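Local coordinates for protein 4-oxalocrotonate tautomerase (Staphylococcus aureus, PDB 2X4K) that belongs to the tautomerase enzymes of the MIF clan, small beta-alpha-beta proteins, and forms an assembly of six chains, at residues N21-S24 with E25-A29; G13-D16 with E17-K20. All coordinates share one frame; numbering follows the deposited sequence. Where two conformers were deposited one is given.

Contact 1 of 2, residues N21-S24 with E25-A29; sequences NLVS and EVTDA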
ATOM      1  N   ASN A  21      14.048  -7.127  15.576  1.00 11.48           N
ATOM      2  CA  ASN A  21      14.043  -5.946  16.421  1.00 11.40           C
ATOM      3  C   ASN A  21      13.176  -4.837  15.841  1.00 10.61           C
ATOM      4  O   ASN A  21      12.478  -4.160  16.587  1.00 10.43           O
ATOM      5  CB  ASN A  21      15.466  -5.444  16.651  1.00 12.06           C
ATOM      6  CG  ASN A  21      16.291  -6.404  17.470  1.00 13.73           C
ATOM      7  OD1 ASN A  21      15.760  -7.204  18.241  1.00 15.96           O
ATOM      8  ND2 ASN A  21      17.598  -6.336  17.299  1.00 15.22           N
ATOM      9  N   LEU A  22      13.219  -4.648  14.524  1.00 10.45           N
ATOM     10  CA  LEU A  22      12.370  -3.659  13.873  1.00 10.50           C
ATOM     11  C   LEU A  22      10.898  -3.931  14.173  1.00 10.09           C
ATOM     12  O   LEU A  22      10.150  -3.024  14.544  1.00  9.91           O
ATOM     13  CB  LEU A  22      12.632  -3.687  12.367  1.00 10.76           C
ATOM     14  CG  LEU A  22      11.793  -2.780  11.477  1.00 11.30           C
ATOM     15  CD1 LEU A  22      11.994  -1.317  11.824  1.00 13.03           C
ATOM     16  CD2 LEU A  22      12.139  -3.057  10.012  1.00 12.56           C
ATOM     17  N   VAL A  23      10.476  -5.181  14.018  1.00 10.09           N
ATOM     18  CA  VAL A  23       9.079  -5.525  14.284  1.00 10.13           C
ATOM     19  C   VAL A  23       8.709  -5.242  15.744  1.00  9.96           C
ATOM     20  O   VAL A  23       7.656  -4.672  16.017  1.00 10.00           O
ATOM     21  CB  VAL A  23       8.766  -6.997  13.901  1.00 11.04           C
ATOM     22  CG1 VAL A  23       7.399  -7.425  14.415  1.00 11.68           C
ATOM     23  CG2 VAL A  23       8.841  -7.163  12.397  1.00 11.32           C
ATOM     24  N   SER A  24       9.570  -5.622  16.682  1.00  9.70           N
ATOM     25  CA  SER A  24       9.270  -5.403  18.093  1.00  9.93           C
ATOM     26  C   SER A  24       9.259  -3.925  18.470  1.00  8.80           C
ATOM     27  O   SER A  24       8.338  -3.461  19.139  1.00  8.56           O
ATOM     28  CB  SER A  24      10.267  -6.158  18.972  1.00 10.69           C
ATOM     29  OG  SER A  24       9.885  -6.104  20.336  1.00 12.26           O
ATOM     30  N   GLU A  25      10.278  -3.187  18.037  1.00  8.62           N
ATOM     31  CA  GLU A  25      10.423  -1.778  18.423  1.00  8.69           C
ATOM     32  C   GLU A  25       9.392  -0.889  17.732  1.00  7.98           C
ATOM     33  O   GLU A  25       8.899   0.062  18.341  1.00  8.00           O
ATOM     34  CB  GLU A  25      11.835  -1.280  18.146  1.00  9.66           C
ATOM     35  CG  GLU A  25      12.905  -2.018  18.954  1.00 12.34           C
ATOM     36  CD  GLU A  25      13.393  -1.294  20.199  1.00 16.15           C
ATOM     37  OE1 GLU A  25      12.855  -0.225  20.556  1.00 16.51           O
ATOM     38  OE2 GLU A  25      14.348  -1.805  20.822  1.00 20.19           O
ATOM     39  N   VAL A  26       9.059  -1.160  16.468  1.00  7.90           N
ATOM     40  CA  VAL A  26       8.002  -0.408  15.794  0.50  7.38           C
ATOM     41  C   VAL A  26       6.669  -0.651  16.508  1.00  7.37           C
ATOM     42  O   VAL A  26       5.858   0.264  16.672  1.00  7.33           O
ATOM     43  CB  VAL A  26       7.912  -0.774  14.298  0.50  7.45           C
ATOM     44  CG1 VAL A  26       6.582  -0.323  13.704  0.50  6.39           C
ATOM     45  CG2 VAL A  26       9.088  -0.166  13.528  0.50  7.27           C
ATOM     46  N   THR A  27       6.440  -1.890  16.926  1.00  7.28           N
ATOM     47  CA  THR A  27       5.222  -2.212  17.674  1.00  7.35           C
ATOM     48  C   THR A  27       5.180  -1.437  18.989  1.00  7.14           C
ATOM     49  O   THR A  27       4.156  -0.847  19.318  1.00  7.70           O
ATOM     50  CB  THR A  27       5.106  -3.728  17.891  1.00  7.56           C
ATOM     51  OG1 THR A  27       5.014  -4.367  16.619  1.00  8.11           O
ATOM     52  CG2 THR A  27       3.872  -4.090  18.688  1.00  8.40           C
ATOM     53  N   ASP A  28       6.300  -1.401  19.709  1.00  7.79           N
ATOM     54  CA  ASP A  28       6.399  -0.617  20.940  1.00  8.21           C
ATOM     55  C   ASP A  28       6.031   0.838  20.678  1.00  7.55           C
ATOM     56  O   ASP A  28       5.310   1.454  21.463  1.00  8.25           O
ATOM     57  CB  ASP A  28       7.838  -0.595  21.495  1.00  8.66           C
ATOM     58  CG  ASP A  28       8.330  -1.930  22.036  1.00  9.69           C
ATOM     59  OD1 ASP A  28       7.541  -2.876  22.228  1.00 10.41           O
ATOM     60  OD2 ASP A  28       9.559  -2.008  22.296  1.00 11.65           O
ATOM     61  N   ALA A  29       6.580   1.399  19.606  1.00  7.60           N
ATOM     62  CA  ALA A  29       6.360   2.799  19.259  1.00  7.62           C
ATOM     63  C   ALA A  29       4.894   3.101  18.996  1.00  7.27           C
ATOM     64  O   ALA A  29       4.363   4.107  19.467  1.00  7.72           O
ATOM     65  CB  ALA A  29       7.193   3.178  18.039  1.00  8.34           C
TER
HETATM   66  O   HOH W   1      11.014  -4.249  21.804  1.00 15.75           O
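Ser24 meets Asp28 one helical turn on, and two links join them. The backbone N of Asp28 bonds to Ser24 O at 3.0 Å, and a water bridges the side chains, lying 2.6 Å from Ser24 OG and donating to Asp28 OD2 at 2.7 Å. Ser24 OG is anti to its own backbone N (chi1 -172°), which turns it out to that water. The other carboxylate oxygen, Asp28 OD1, makes a salt bridge with Arg38.

Glu25 lies beyond the end of the Asn21 carbonyl: its N donates to Asn21 O at 2.8 Å in a nearly straight bond (167° at the hydrogen), while CB and CG rest against the same oxygen. The chain bends at chi2, and OE2 makes a salt bridge with Lys32 of the second subunit.

On the buried side, Leu22 and Val26 lie side by side, with Leu22 CD1 against Val26 CG2 at 3.6 Å. One residue along, Val23 O is gripped twice by Thr27, through N at 3.2 Å and through OG1 at 2.7 Å. Leu22, Val23 and Thr27 pack on strand 42-48, so these turns form an amphipathic helix with its apolar side on the sheet, the packing of the helix in the beta-alpha-beta unit of strand 5-11, helix 16-34 and strand 42-48.

Contact 2 of 2, residues G13-D16 with E17-K20; sequences GRSD and EQLK
Ser15 and Gln18 form a capping box at the start of helix 16-34, each side chain reaching for the other's backbone. The N-cap residue Ser15 takes the N-H of Gln18 on its OG at 3.0 Å, with 160° at the hydrogen. This hydroxyl stands between the backbone N and the carbonyl carbon of its own residue (chi1 72°), a position that points it at the N-H of Gln18. In return, Gln18 OE1 accepts from Ser15 N at 3.3 Å, in a bond that is straight but weak.

Backbone bonds take over from the cap. Leu19 N donates to Ser15 O at 3.0 Å and Lys20 N to Asp16 O at 2.9 Å, which starts the regular helical pattern.

Among the charged groups, Asp16 turns its carboxylate outward to the third subunit, where OD2 forms a salt bridge with Arg59 of that subunit and OD1 a hydrogen bond with its Asn51. Arg14 extends the other way, ahead of the helix start; its NH2 bonds to Leu11 O, and Gln18 OE1 lies at the guanidinium edge, close to its plane, 4.3 Å from Arg14 NE.

Van der Waals contact completes the turn. Leu19 is buried, its CB near Asp16 O and its CG near Ser15 O, and the aliphatic part of Gln18 lies against the capping hydroxyl, with Gln18 CG 3.2 Å from Ser15 OG.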
ATOM      1  N   GLY A  13      18.529  -6.797   2.419  1.00 15.36           N
ATOM      2  CA  GLY A  13      19.781  -7.245   3.006  1.00 15.94           C
ATOM      3  C   GLY A  13      19.856  -7.065   4.508  1.00 16.91           C
ATOM      4  O   GLY A  13      20.927  -7.201   5.092  1.00 17.67           O
ATOM      5  N   ARG A  14      18.728  -6.784   5.146  1.00 17.72           N
ATOM      6  CA  ARG A  14      18.713  -6.641   6.597  1.00 18.79           C
ATOM      7  C   ARG A  14      18.940  -8.012   7.232  1.00 18.63           C
ATOM      8  O   ARG A  14      18.523  -9.022   6.684  1.00 18.12           O
ATOM      9  CB  ARG A  14      17.389  -6.022   7.065  1.00 19.11           C
ATOM     10  CG  ARG A  14      17.292  -4.481   6.953  1.00 20.65           C
ATOM     11  CD  ARG A  14      17.988  -3.892   5.724  1.00 22.60           C
ATOM     12  NE  ARG A  14      19.438  -3.781   5.877  1.00 25.29           N
ATOM     13  CZ  ARG A  14      20.262  -3.303   4.944  1.00 26.43           C
ATOM     14  NH1 ARG A  14      21.566  -3.249   5.184  1.00 27.90           N
ATOM     15  NH2 ARG A  14      19.793  -2.869   3.780  1.00 26.90           N
ATOM     16  N   SER A  15      19.612  -8.048   8.381  1.00 18.29           N
ATOM     17  CA  SER A  15      19.810  -9.304   9.107  1.00 17.88           C
ATOM     18  C   SER A  15      18.499  -9.749   9.734  1.00 17.11           C
ATOM     19  O   SER A  15      17.605  -8.930   9.946  1.00 16.26           O
ATOM     20  CB  SER A  15      20.884  -9.153  10.182  1.00 17.78           C
ATOM     21  OG  SER A  15      20.405  -8.368  11.256  1.00 18.20           O
ATOM     22  N   ASP A  16      18.384 -11.037  10.044  1.00 17.17           N
ATOM     23  CA  ASP A  16      17.174 -11.549  10.680  1.00 16.78           C
ATOM     24  C   ASP A  16      16.943 -10.867  12.028  1.00 16.14           C
ATOM     25  O   ASP A  16      15.803 -10.595  12.390  1.00 15.62           O
ATOM     26  CB  ASP A  16      17.226 -13.071  10.859  1.00 17.32           C
ATOM     27  CG  ASP A  16      15.865 -13.657  11.171  1.00 18.27           C
ATOM     28  OD1 ASP A  16      14.969 -13.586  10.303  1.00 20.04           O
ATOM     29  OD2 ASP A  16      15.675 -14.165  12.294  1.00 20.36           O
ATOM     30  N   GLU A  17      18.026 -10.588  12.759  1.00 15.93           N
ATOM     31  CA  GLU A  17      17.915  -9.922  14.058  1.00 16.33           C
ATOM     32  C   GLU A  17      17.467  -8.474  13.906  1.00 15.32           C
ATOM     33  O   GLU A  17      16.655  -7.994  14.695  1.00 14.53           O
ATOM     34  CB  GLU A  17      19.233  -9.980  14.832  1.00 17.30           C
ATOM     35  CG  GLU A  17      19.063  -9.779  16.343  1.00 19.91           C
ATOM     36  CD  GLU A  17      18.413 -10.971  17.035  1.00 22.81           C
ATOM     37  OE1 GLU A  17      18.290 -12.043  16.401  1.00 24.94           O
ATOM     38  OE2 GLU A  17      18.025 -10.838  18.215  1.00 25.84           O
ATOM     39  N   GLN A  18      17.992  -7.772  12.904  1.00 15.29           N
ATOM     40  CA  GLN A  18      17.533  -6.409  12.620  1.00 15.55           C
ATOM     41  C   GLN A  18      16.029  -6.384  12.325  1.00 14.50           C
ATOM     42  O   GLN A  18      15.321  -5.518  12.832  1.00 14.45           O
ATOM     43  CB  GLN A  18      18.349  -5.764  11.484  1.00 16.62           C
ATOM     44  CG  GLN A  18      19.735  -5.283  11.921  1.00 18.77           C
ATOM     45  CD  GLN A  18      20.517  -4.627  10.798  1.00 22.16           C
ATOM     46  OE1 GLN A  18      20.663  -5.197   9.725  1.00 24.04           O
ATOM     47  NE2 GLN A  18      21.033  -3.430  11.050  1.00 23.88           N
ATOM     48  N   LEU A  19      15.565  -7.339  11.509  0.50 14.37           N
ATOM     49  CA  LEU A  19      14.136  -7.511  11.190  0.50 13.85           C
ATOM     50  C   LEU A  19      13.322  -7.781  12.451  0.50 12.99           C
ATOM     51  O   LEU A  19      12.282  -7.159  12.678  0.50 12.35           O
ATOM     52  CB  LEU A  19      13.918  -8.694  10.226  0.50 14.15           C
ATOM     53  CG  LEU A  19      14.260  -8.591   8.736  0.50 15.18           C
ATOM     54  CD1 LEU A  19      14.118  -9.951   8.058  0.50 15.88           C
ATOM     55  CD2 LEU A  19      13.378  -7.566   8.050  0.50 14.94           C
ATOM     56  N   LYS A  20      13.802  -8.720  13.261  1.00 12.94           N
ATOM     57  CA  LYS A  20      13.137  -9.100  14.507  1.00 12.78           C
ATOM     58  C   LYS A  20      12.966  -7.874  15.407  1.00 11.72           C
ATOM     59  O   LYS A  20      11.874  -7.602  15.908  1.00 11.51           O
ATOM     60  CB  LYS A  20      13.956 -10.171  15.233  1.00 13.40           C
ATOM     61  CG  LYS A  20      13.315 -10.683  16.509  1.00 14.72           C
ATOM     62  CD  LYS A  20      14.075 -11.884  17.047  1.00 17.74           C
ATOM     63  CE  LYS A  20      13.600 -12.257  18.437  1.00 19.66           C
ATOM     64  NZ  LYS A  20      14.076 -11.287  19.454  1.00 22.08           N
TER

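Contact 2 comes first along the chain and contact 1 follows directly, residue 20 leading into residue 21; their centres are about 12 Å apart. Both use helix 16-34: contact 2 takes it from the loop after strand 5-11 through its opening turn, and contact 1 covers the turns that follow, packed on strand 42-48. Together they trace the strand-to-helix entry and the body of the helix in one beta-alpha-beta unit. Both also lie at subunit boundaries. The second and third subunits pack against each of them, so this single helix serves the fold of its own chain and the six-chain assembly at once.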